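Long-range contacts in fibrillarin-like rRNA/tRNA 2'-O-methyltransferase (Aeropyrum pernix, PDB 4DF3), which probably methylates ribose 2'-hydroxyls of rRNA and tRNA at sites chosen by a guide RNA, using S-adenosylmethionine as the methyl donor: residues L84-G89 against R116-V121; R80-G85 against Y106-A111; H94-I99 against R125-P130. The protein carries 2 engineered substitutions. All coordinates share one frame; numbering follows the deposited sequence.

Contact 1: residues L84-G89 against R116-V121; sequences LGIASG and RDLLTV. With SAM (S-adenosylmethionine), chain C.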
loop_
_atom_site.group_PDB
_atom_site.type_symbol
_atom_site.label_atom_id
_atom_site.label_comp_id
_atom_site.label_asym_id
_atom_site.label_seq_id
_atom_site.Cartn_x
_atom_site.Cartn_y
_atom_site.Cartn_z
ATOM N N LEU A 84 4.381 6.639 3.133
ATOM C CA LEU A 84 4.258 7.477 4.325
ATOM C C LEU A 84 3.462 6.684 5.340
ATOM O O LEU A 84 2.278 6.359 5.090
ATOM C CB LEU A 84 3.626 8.840 4.038
ATOM C CG LEU A 84 4.353 9.733 2.993
ATOM C CD1 LEU A 84 3.642 11.066 2.859
ATOM C CD2 LEU A 84 5.835 9.889 3.251
ATOM N N GLY A 85 4.110 6.325 6.455
ATOM C CA GLY A 85 3.375 5.598 7.507
ATOM C C GLY A 85 3.498 4.087 7.361
ATOM O O GLY A 85 2.486 3.365 7.516
ATOM N N ILE A 86 4.707 3.598 7.116
ATOM C CA ILE A 86 4.934 2.222 6.691
ATOM C C ILE A 86 4.627 1.266 7.884
ATOM O O ILE A 86 4.353 0.088 7.650
ATOM C CB ILE A 86 6.354 2.004 6.017
ATOM C CG1 ILE A 86 6.572 0.513 5.671
ATOM C CG2 ILE A 86 7.518 2.386 6.960
ATOM C CD1 ILE A 86 7.913 0.200 5.005
ATOM N N ALA A 87 4.727 1.797 9.119
ATOM C CA ALA A 87 4.492 0.967 10.322
ATOM C C ALA A 87 5.441 -0.266 10.344
ATOM O O ALA A 87 6.633 -0.146 10.067
ATOM C CB ALA A 87 2.981 0.544 10.342
ATOM N N SER A 88 4.945 -1.463 10.660
ATOM C CA SER A 88 5.823 -2.638 10.683
ATOM C C SER A 88 5.918 -3.416 9.354
ATOM O O SER A 88 6.405 -4.546 9.322
ATOM C CB SER A 88 5.390 -3.593 11.799
ATOM O OG SER A 88 3.972 -3.763 11.755
ATOM N N GLY A 89 5.423 -2.838 8.259
ATOM C CA GLY A 89 5.708 -3.396 6.964
ATOM C C GLY A 89 4.670 -4.343 6.379
ATOM O O GLY A 89 4.912 -4.930 5.332
ATOM N N ARG A 116 11.832 -0.264 14.965
ATOM C CA ARG A 116 12.546 -1.470 15.428
ATOM C C ARG A 116 11.850 -2.716 14.936
ATOM O O ARG A 116 12.502 -3.653 14.463
ATOM C CB ARG A 116 12.598 -1.516 16.970
ATOM C CG ARG A 116 13.726 -0.698 17.571
ATOM C CD ARG A 116 14.077 -1.158 19.010
ATOM N NE ARG A 116 13.041 -0.850 20.011
ATOM C CZ ARG A 116 12.748 0.379 20.464
ATOM N NH1 ARG A 116 13.391 1.444 20.006
ATOM N NH2 ARG A 116 11.806 0.549 21.385
ATOM N N ASP A 117 10.516 -2.715 15.077
ATOM C CA ASP A 117 9.691 -3.808 14.611
ATOM C C ASP A 117 9.871 -4.007 13.122
ATOM O O ASP A 117 10.165 -5.118 12.666
ATOM C CB ASP A 117 8.221 -3.548 14.931
ATOM C CG ASP A 117 7.441 -4.821 15.150
ATOM O OD1 ASP A 117 8.092 -5.793 15.576
ATOM O OD2 ASP A 117 6.187 -4.845 14.928
ATOM N N LEU A 118 9.710 -2.922 12.361
ATOM C CA LEU A 118 9.934 -2.949 10.922
ATOM C C LEU A 118 11.323 -3.446 10.562
ATOM O O LEU A 118 11.468 -4.198 9.598
ATOM C CB LEU A 118 9.724 -1.544 10.305
ATOM C CG LEU A 118 10.024 -1.451 8.802
ATOM C CD1 LEU A 118 8.928 -2.169 8.019
ATOM C CD2 LEU A 118 10.087 0.037 8.368
ATOM N N LEU A 119 12.348 -3.040 11.315
ATOM C CA LEU A 119 13.724 -3.478 10.985
ATOM C C LEU A 119 13.866 -4.991 11.117
ATOM O O LEU A 119 14.683 -5.611 10.442
ATOM C CB LEU A 119 14.791 -2.774 11.833
ATOM C CG LEU A 119 14.837 -1.243 11.812
ATOM C CD1 LEU A 119 15.815 -0.695 12.848
ATOM C CD2 LEU A 119 15.114 -0.671 10.414
ATOM N N THR A 120 13.010 -5.548 11.975
ATOM C CA THR A 120 13.044 -6.938 12.433
ATOM C C THR A 120 12.171 -7.812 11.556
ATOM O O THR A 120 12.409 -9.019 11.470
ATOM C CB THR A 120 12.619 -7.001 13.949
ATOM O OG1 THR A 120 13.659 -6.411 14.740
ATOM C CG2 THR A 120 12.374 -8.419 14.444
ATOM N N VAL A 121 11.153 -7.194 10.933
ATOM C CA VAL A 121 10.287 -7.783 9.893
ATOM C C VAL A 121 10.938 -7.691 8.487
ATOM O O VAL A 121 10.690 -8.527 7.621
ATOM C CB VAL A 121 8.916 -7.025 9.833
ATOM C CG1 VAL A 121 8.129 -7.428 8.637
ATOM C CG2 VAL A 121 8.079 -7.196 11.145
HETATM N N SAM C . 0.409 1.444 6.262
HETATM C CA SAM C . 0.477 0.413 7.338
HETATM C C SAM C . -0.009 -0.903 6.724
HETATM O O SAM C . -0.873 -0.908 5.822
HETATM O OXT SAM C . 0.461 -1.964 7.122
HETATM C CB SAM C . -0.424 0.764 8.571
HETATM C CG SAM C . -0.042 2.178 8.973
HETATM S SD SAM C . -0.487 2.678 10.660
HETATM C CE SAM C . -2.217 2.965 10.206
HETATM C "C5'" SAM C . 0.103 4.411 10.687
HETATM C "C4'" SAM C . 1.588 4.549 11.035
HETATM O "O4'" SAM C . 2.113 5.836 10.712
HETATM C "C3'" SAM C . 1.971 4.347 12.494
HETATM O "O3'" SAM C . 2.924 3.279 12.485
HETATM C "C2'" SAM C . 2.474 5.703 13.015
HETATM O "O2'" SAM C . 3.537 5.568 13.931
HETATM C "C1'" SAM C . 2.964 6.375 11.739
HETATM N N9 SAM C . 2.794 7.841 11.700
HETATM C C8 SAM C . 1.770 8.654 12.198
HETATM N N7 SAM C . 2.082 9.975 11.902
HETATM C C5 SAM C . 3.255 10.007 11.254
HETATM C C6 SAM C . 3.992 11.052 10.720
HETATM N N6 SAM C . 3.632 12.391 10.801
HETATM N N1 SAM C . 5.145 10.610 10.085
HETATM C C2 SAM C . 5.637 9.326 9.935
HETATM N N3 SAM C . 4.875 8.305 10.473
HETATM C C4 SAM C . 3.741 8.673 11.128
#
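L118 of helix 112-121 reaches over the loop I86-G89 and supplies most of the surface that the helix buries here. The two backbones approach closely, with 4.1 Å between the CA atoms of S88 and L118. CB of L118 lies 3.4 Å from A87 O. CG is anti to the backbone N (chi1 176°) and stays near that carbonyl; the two methyls then diverge. CD1 runs to the peptide joining S88 and G89, 3.5 Å from S88 C. CD2 meets I86 CG2 at 3.8 Å, the two side chains crossing at about a right angle. G89 closes a type II' turn that starts at I86, and a side chain on it would collide with CD1 of L118. On the flanks of L118, V121 CG1 packs 3.4 Å from S88 O, and D117 OD2 lies 3.5 Å from S88 CB. The other side of the loop serves the cofactor: the amino group of S-adenosylmethionine donates to G85 O at 3.1 Å, and A87 CB touches the cofactor's ribose O3'. This is the glycine-rich loop after the first strand of a Rossmann-like methyltransferase. It joins strand 80-84 to helix 90-99 and packs against helix 112-121, while I86 and L118 also pack on I128 and P130, respectively, of strand 128-132.

Contact 2: residues R80-G85 against Y106-A111; sequences RILYLG and YGVEFA. With SAM (S-adenosylmethionine), chain C.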
loop_
_atom_site.group_PDB
_atom_site.type_symbol
_atom_site.label_atom_id
_atom_site.label_comp_id
_atom_site.label_asym_id
_atom_site.label_seq_id
_atom_site.Cartn_x
_atom_site.Cartn_y
_atom_site.Cartn_z
ATOM N N ARG A 80 9.735 2.616 -7.786
ATOM C CA ARG A 80 10.244 3.241 -6.592
ATOM C C ARG A 80 9.023 3.936 -5.963
ATOM O O ARG A 80 8.300 4.698 -6.672
ATOM C CB ARG A 80 11.238 4.319 -7.022
ATOM C CG ARG A 80 12.406 3.792 -7.875
ATOM C CD ARG A 80 13.195 2.767 -7.185
ATOM N NE ARG A 80 14.072 2.003 -8.091
ATOM C CZ ARG A 80 15.392 2.193 -8.231
ATOM N NH1 ARG A 80 16.041 3.136 -7.527
ATOM N NH2 ARG A 80 16.075 1.424 -9.082
ATOM N N ILE A 81 8.791 3.684 -4.667
ATOM C CA ILE A 81 7.564 4.096 -3.977
ATOM C C ILE A 81 7.927 4.824 -2.693
ATOM O O ILE A 81 8.753 4.337 -1.883
ATOM C CB ILE A 81 6.706 2.844 -3.606
ATOM C CG1 ILE A 81 6.173 2.153 -4.880
ATOM C CG2 ILE A 81 5.493 3.233 -2.763
ATOM C CD1 ILE A 81 5.609 0.785 -4.581
ATOM N N LEU A 82 7.314 5.988 -2.486
ATOM C CA LEU A 82 7.479 6.643 -1.215
ATOM C C LEU A 82 6.250 6.241 -0.379
ATOM O O LEU A 82 5.111 6.541 -0.725
ATOM C CB LEU A 82 7.500 8.166 -1.377
ATOM C CG LEU A 82 7.451 9.003 -0.071
ATOM C CD1 LEU A 82 8.622 8.586 0.836
ATOM C CD2 LEU A 82 7.582 10.524 -0.465
ATOM N N TYR A 83 6.518 5.606 0.748
ATOM C CA TYR A 83 5.440 5.078 1.605
ATOM C C TYR A 83 5.426 5.827 2.944
ATOM O O TYR A 83 6.375 5.671 3.748
ATOM C CB TYR A 83 5.685 3.590 1.824
ATOM C CG TYR A 83 4.504 2.819 2.416
ATOM C CD1 TYR A 83 4.196 1.569 1.947
ATOM C CD2 TYR A 83 3.756 3.326 3.491
ATOM C CE1 TYR A 83 3.198 0.819 2.554
ATOM C CE2 TYR A 83 2.679 2.595 4.083
ATOM C CZ TYR A 83 2.449 1.337 3.612
ATOM O OH TYR A 83 1.453 0.572 4.170
ATOM N N LEU A 84 4.381 6.639 3.133
ATOM C CA LEU A 84 4.258 7.477 4.325
ATOM C C LEU A 84 3.462 6.684 5.340
ATOM O O LEU A 84 2.278 6.359 5.090
ATOM C CB LEU A 84 3.626 8.840 4.038
ATOM C CG LEU A 84 4.353 9.733 2.993
ATOM C CD1 LEU A 84 3.642 11.066 2.859
ATOM C CD2 LEU A 84 5.835 9.889 3.251
ATOM N N GLY A 85 4.110 6.325 6.455
ATOM C CA GLY A 85 3.375 5.598 7.507
ATOM C C GLY A 85 3.498 4.087 7.361
ATOM O O GLY A 85 2.486 3.365 7.516
ATOM N N TYR A 106 10.575 3.375 -0.071
ATOM C CA TYR A 106 11.167 4.227 0.926
ATOM C C TYR A 106 10.106 4.381 1.984
ATOM O O TYR A 106 9.022 4.986 1.726
ATOM C CB TYR A 106 11.525 5.582 0.335
ATOM C CG TYR A 106 12.610 5.510 -0.699
ATOM C CD1 TYR A 106 13.987 5.597 -0.311
ATOM C CD2 TYR A 106 12.280 5.501 -2.060
ATOM C CE1 TYR A 106 15.000 5.597 -1.298
ATOM C CE2 TYR A 106 13.283 5.469 -3.026
ATOM C CZ TYR A 106 14.638 5.522 -2.619
ATOM O OH TYR A 106 15.664 5.527 -3.572
ATOM N N GLY A 107 10.366 3.787 3.148
ATOM C CA GLY A 107 9.307 3.691 4.157
ATOM C C GLY A 107 9.515 4.652 5.285
ATOM O O GLY A 107 10.365 4.431 6.124
ATOM N N VAL A 108 8.693 5.690 5.330
ATOM C CA VAL A 108 8.764 6.715 6.386
ATOM C C VAL A 108 7.873 6.348 7.560
ATOM O O VAL A 108 6.693 6.108 7.408
ATOM C CB VAL A 108 8.371 8.104 5.807
ATOM C CG1 VAL A 108 8.383 9.241 6.921
ATOM C CG2 VAL A 108 9.207 8.448 4.596
ATOM N N GLU A 109 8.429 6.403 8.762
ATOM C CA GLU A 109 7.740 6.003 9.984
ATOM C C GLU A 109 8.409 6.790 11.088
ATOM O O GLU A 109 9.683 6.808 11.138
ATOM C CB GLU A 109 7.964 4.490 10.243
ATOM C CG GLU A 109 7.527 3.979 11.628
ATOM C CD GLU A 109 6.096 4.315 11.928
ATOM O OE1 GLU A 109 5.148 3.967 11.126
ATOM O OE2 GLU A 109 5.898 5.021 12.947
ATOM N N PHE A 110 7.599 7.446 11.937
ATOM C CA PHE A 110 8.178 8.352 12.990
ATOM C C PHE A 110 8.319 7.786 14.408
ATOM O O PHE A 110 8.918 8.454 15.254
ATOM C CB PHE A 110 7.578 9.749 13.010
ATOM C CG PHE A 110 6.213 9.878 13.668
ATOM C CD1 PHE A 110 5.753 11.183 14.017
ATOM C CD2 PHE A 110 5.397 8.770 13.935
ATOM C CE1 PHE A 110 4.495 11.384 14.602
ATOM C CE2 PHE A 110 4.125 8.953 14.540
ATOM C CZ PHE A 110 3.673 10.247 14.877
ATOM N N ALA A 111 7.765 6.591 14.665
ATOM C CA ALA A 111 7.842 5.990 16.017
ATOM C C ALA A 111 9.014 5.031 16.083
ATOM O O ALA A 111 9.002 4.025 15.396
ATOM C CB ALA A 111 6.535 5.296 16.435
HETATM N N SAM C . 0.409 1.444 6.262
HETATM C CA SAM C . 0.477 0.413 7.338
HETATM C C SAM C . -0.009 -0.903 6.724
HETATM O O SAM C . -0.873 -0.908 5.822
HETATM O OXT SAM C . 0.461 -1.964 7.122
HETATM C CB SAM C . -0.424 0.764 8.571
HETATM C CG SAM C . -0.042 2.178 8.973
HETATM S SD SAM C . -0.487 2.678 10.660
HETATM C CE SAM C . -2.217 2.965 10.206
HETATM C "C5'" SAM C . 0.103 4.411 10.687
HETATM C "C4'" SAM C . 1.588 4.549 11.035
HETATM O "O4'" SAM C . 2.113 5.836 10.712
HETATM C "C3'" SAM C . 1.971 4.347 12.494
HETATM O "O3'" SAM C . 2.924 3.279 12.485
HETATM C "C2'" SAM C . 2.474 5.703 13.015
HETATM O "O2'" SAM C . 3.537 5.568 13.931
HETATM C "C1'" SAM C . 2.964 6.375 11.739
HETATM N N9 SAM C . 2.794 7.841 11.700
HETATM C C8 SAM C . 1.770 8.654 12.198
HETATM N N7 SAM C . 2.082 9.975 11.902
HETATM C C5 SAM C . 3.255 10.007 11.254
HETATM C C6 SAM C . 3.992 11.052 10.720
HETATM N N6 SAM C . 3.632 12.391 10.801
HETATM N N1 SAM C . 5.145 10.610 10.085
HETATM C C2 SAM C . 5.637 9.326 9.935
HETATM N N3 SAM C . 4.875 8.305 10.473
HETATM C C4 SAM C . 3.741 8.673 11.128
#
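I81, Y83 and G85 alternate with Y106 and V108 in four backbone hydrogen bonds that pair strands 80-84 and 104-109. Their directions differ by 10°, so the strands are parallel, and they come from one beta-alpha-beta unit whose crossover helix is 90-99. Y106 N to I81 O is the shortest link (2.7 Å), while G85 N to V108 O is more bent, with an N-H...O angle of 147°. On the face that carries L82, L84 and V108 the packing is tight and apolar: V108 CG2 touches L82 CD1 at 3.8 Å, and L84 CD2 lies beside it at nearly the same distance. Helix 160-171 covers this face through N167, F171 and I163.

Past E109 the second segment leaves the strand pairing, and the partly exposed F110 and A111 turn to S-adenosylmethionine. The F110 ring has adenine C5 3.4 Å above its plane and over its centre; an alanine here would probably leave that face of the adenine without its aromatic cover and the base freer to shift. E109, its chain bent at chi2 (54°), grips the ribose with both oxygens, OE1 accepting from O3' at 2.7 Å and OE2 from O2' at 2.6 Å. A111, the N-cap residue of helix 112-121, donates its N-H to the anti lone pair of OE2 and helps fix the carboxylate's rotation. The cofactor's amino N lies at the edge of the Y83 ring, in its plane, and donates to Y83 OH, though the 2.5 Å separation is so short that its exact length is doubtful. A side chain on G85 would crowd ribose O4'. An acidic residue ending the second strand and accepting from both ribose hydroxyls is characteristic of Rossmann-like methyltransferases, and is consistent with recognition of the intact ribose diol.

Contact 3: residues H94-I99 against R125-P130; sequences HMSDII and RRNIFP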
loop_
_atom_site.group_PDB
_atom_site.type_symbol
_atom_site.label_atom_id
_atom_site.label_comp_id
_atom_site.label_asym_id
_atom_site.label_seq_id
_atom_site.Cartn_x
_atom_site.Cartn_y
_atom_site.Cartn_z
ATOM N N HIS A 94 4.010 -6.696 0.824
ATOM C CA HIS A 94 3.413 -7.059 -0.450
ATOM C C HIS A 94 3.814 -6.134 -1.592
ATOM O O HIS A 94 3.998 -6.642 -2.752
ATOM C CB HIS A 94 1.862 -7.175 -0.319
ATOM C CG HIS A 94 1.449 -8.280 0.619
ATOM N ND1 HIS A 94 1.398 -9.615 0.256
ATOM C CD2 HIS A 94 1.094 -8.222 1.921
ATOM C CE1 HIS A 94 1.058 -10.334 1.319
ATOM N NE2 HIS A 94 0.844 -9.506 2.332
ATOM N N MET A 95 3.970 -4.847 -1.328
ATOM C CA MET A 95 4.502 -3.950 -2.390
ATOM C C MET A 95 5.903 -4.460 -2.779
ATOM O O MET A 95 6.229 -4.555 -3.972
ATOM C CB MET A 95 4.603 -2.515 -1.926
ATOM C CG MET A 95 3.280 -1.909 -1.759
ATOM S SD MET A 95 3.579 -0.293 -1.019
ATOM C CE MET A 95 2.004 0.552 -1.045
ATOM N N SER A 96 6.700 -4.835 -1.775
ATOM C CA SER A 96 8.079 -5.337 -1.995
ATOM C C SER A 96 8.040 -6.599 -2.879
ATOM O O SER A 96 8.824 -6.679 -3.849
ATOM C CB SER A 96 8.791 -5.597 -0.630
ATOM O OG SER A 96 9.879 -6.488 -0.767
ATOM N N ASP A 97 7.091 -7.535 -2.599
ATOM C CA ASP A 97 6.932 -8.673 -3.508
ATOM C C ASP A 97 6.697 -8.261 -4.987
ATOM O O ASP A 97 7.281 -8.846 -5.882
ATOM C CB ASP A 97 5.794 -9.597 -3.058
ATOM C CG ASP A 97 6.121 -10.367 -1.787
ATOM O OD1 ASP A 97 7.330 -10.542 -1.429
ATOM O OD2 ASP A 97 5.151 -10.859 -1.134
ATOM N N ILE A 98 5.760 -7.330 -5.206
ATOM C CA ILE A 98 5.330 -6.943 -6.571
ATOM C C ILE A 98 6.411 -6.218 -7.307
ATOM O O ILE A 98 6.712 -6.535 -8.471
ATOM C CB ILE A 98 4.040 -6.077 -6.480
ATOM C CG1 ILE A 98 2.921 -7.001 -5.939
ATOM C CG2 ILE A 98 3.584 -5.528 -7.836
ATOM C CD1 ILE A 98 1.716 -6.168 -5.421
ATOM N N ILE A 99 7.029 -5.262 -6.616
ATOM C CA ILE A 99 8.040 -4.417 -7.286
ATOM C C ILE A 99 9.307 -5.149 -7.604
ATOM O O ILE A 99 10.018 -4.766 -8.552
ATOM C CB ILE A 99 8.382 -3.097 -6.507
ATOM C CG1 ILE A 99 9.149 -3.359 -5.231
ATOM C CG2 ILE A 99 7.083 -2.288 -6.286
ATOM C CD1 ILE A 99 9.290 -2.069 -4.313
ATOM N N ARG A 125 14.538 -8.194 3.513
ATOM C CA ARG A 125 13.923 -7.627 2.277
ATOM C C ARG A 125 14.670 -6.396 1.893
ATOM O O ARG A 125 14.430 -5.306 2.438
ATOM C CB ARG A 125 12.493 -7.187 2.524
ATOM C CG ARG A 125 11.606 -8.261 2.572
ATOM C CD ARG A 125 10.200 -7.809 2.518
ATOM N NE ARG A 125 9.435 -9.069 2.512
ATOM C CZ ARG A 125 8.906 -9.641 1.423
ATOM N NH1 ARG A 125 9.054 -9.043 0.278
ATOM N NH2 ARG A 125 8.217 -10.820 1.495
ATOM N N ARG A 126 15.581 -6.546 0.958
ATOM C CA ARG A 126 16.518 -5.507 0.736
ATOM C C ARG A 126 16.063 -4.462 -0.265
ATOM O O ARG A 126 16.841 -3.598 -0.641
ATOM C CB ARG A 126 17.847 -6.131 0.383
ATOM C CG ARG A 126 18.333 -6.838 1.609
ATOM C CD ARG A 126 19.486 -7.701 1.323
ATOM N NE ARG A 126 19.766 -8.459 2.534
ATOM C CZ ARG A 126 20.764 -9.322 2.642
ATOM N NH1 ARG A 126 21.552 -9.538 1.603
ATOM N NH2 ARG A 126 20.933 -9.985 3.780
ATOM N N ASN A 127 14.789 -4.530 -0.680
ATOM C CA ASN A 127 14.252 -3.490 -1.522
ATOM C C ASN A 127 13.354 -2.578 -0.679
ATOM O O ASN A 127 12.650 -1.734 -1.224
ATOM C CB ASN A 127 13.524 -4.071 -2.755
ATOM C CG ASN A 127 12.295 -4.859 -2.384
ATOM O OD1 ASN A 127 12.056 -5.118 -1.241
ATOM N ND2 ASN A 127 11.504 -5.228 -3.369
ATOM N N ILE A 128 13.369 -2.751 0.642
ATOM C CA ILE A 128 12.715 -1.801 1.513
ATOM C C ILE A 128 13.761 -0.948 2.246
ATOM O O ILE A 128 14.683 -1.497 2.922
ATOM C CB ILE A 128 11.736 -2.435 2.558
ATOM C CG1 ILE A 128 10.610 -3.199 1.871
ATOM C CG2 ILE A 128 11.175 -1.376 3.473
ATOM C CD1 ILE A 128 9.746 -4.079 2.883
ATOM N N PHE A 129 13.568 0.384 2.164
ATOM C CA PHE A 129 14.533 1.368 2.723
ATOM C C PHE A 129 13.828 2.203 3.781
ATOM O O PHE A 129 13.121 3.194 3.460
ATOM C CB PHE A 129 15.044 2.289 1.577
ATOM C CG PHE A 129 16.048 1.626 0.652
ATOM C CD1 PHE A 129 17.378 2.075 0.618
ATOM C CD2 PHE A 129 15.672 0.582 -0.210
ATOM C CE1 PHE A 129 18.342 1.463 -0.283
ATOM C CE2 PHE A 129 16.648 -0.053 -1.075
ATOM C CZ PHE A 129 17.962 0.409 -1.087
ATOM N N PRO A 130 13.951 1.800 5.068
ATOM C CA PRO A 130 13.223 2.529 6.108
ATOM C C PRO A 130 13.935 3.879 6.376
ATOM O O PRO A 130 15.194 4.004 6.306
ATOM C CB PRO A 130 13.284 1.573 7.348
ATOM C CG PRO A 130 13.751 0.235 6.765
ATOM C CD PRO A 130 14.675 0.655 5.630
#
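R125, which begins the segment, extends from CG to NE and sets its guanidinium end-on against D97 of helix 90-99. NH1 and NH2 both bind D97 OD1, at 2.9 and 3.1 Å, in a salt bridge whose guanidinium and carboxylate planes stand 57° apart. NH1 also donates to S96 OG, close to the guanidinium plane. Within the type I turn R125-I128, N127 is the third residue, and its amide grips S96 twice. Its OD1 accepts from S96 OG on a lone pair at 2.6 Å, and its ND2 donates to S96 O at 3.1 Å. With OG anti to its backbone N (chi1 159°), the buried S96 hydroxyl receives from R125 and donates to N127. ND2 also bonds G100 O, which ties it to the residue just after the helix, and I99 CG1 packs 3.5 Å from it. I128 then closes the contact by laying CG1 and CD1 against S96 CB. D97 OD2 is held by T30 and R53, and OD1 also accepts from L33 N, so the polar cluster joins helix 90-99 both to the N-terminal antiparallel sheet and to the turn that leads into strand 128-132, which flanks strand 104-109 at the edge of the mixed sheet.

Contact 2 is the core of the three, a buried strand pairing in the interior of the mixed sheet; contact 3 is also buried but sits at the sheet's edge, and contact 1 is partly exposed. Contacts 1 and 2 share L84 and G85, and both touch S-adenosylmethionine, whereas I128 of contact 3 stays about 10 Å from it, side chain to cofactor. The chemistry follows place: backbone bonds within the sheet, helix side chains packed on a loop's backbone in contact 1, and charged and amide side chains in contact 3. The contacts also meet directly, since G107 N probably bonds F129 O, M95 SD touches Y83 CD1 and I81 packs on I99.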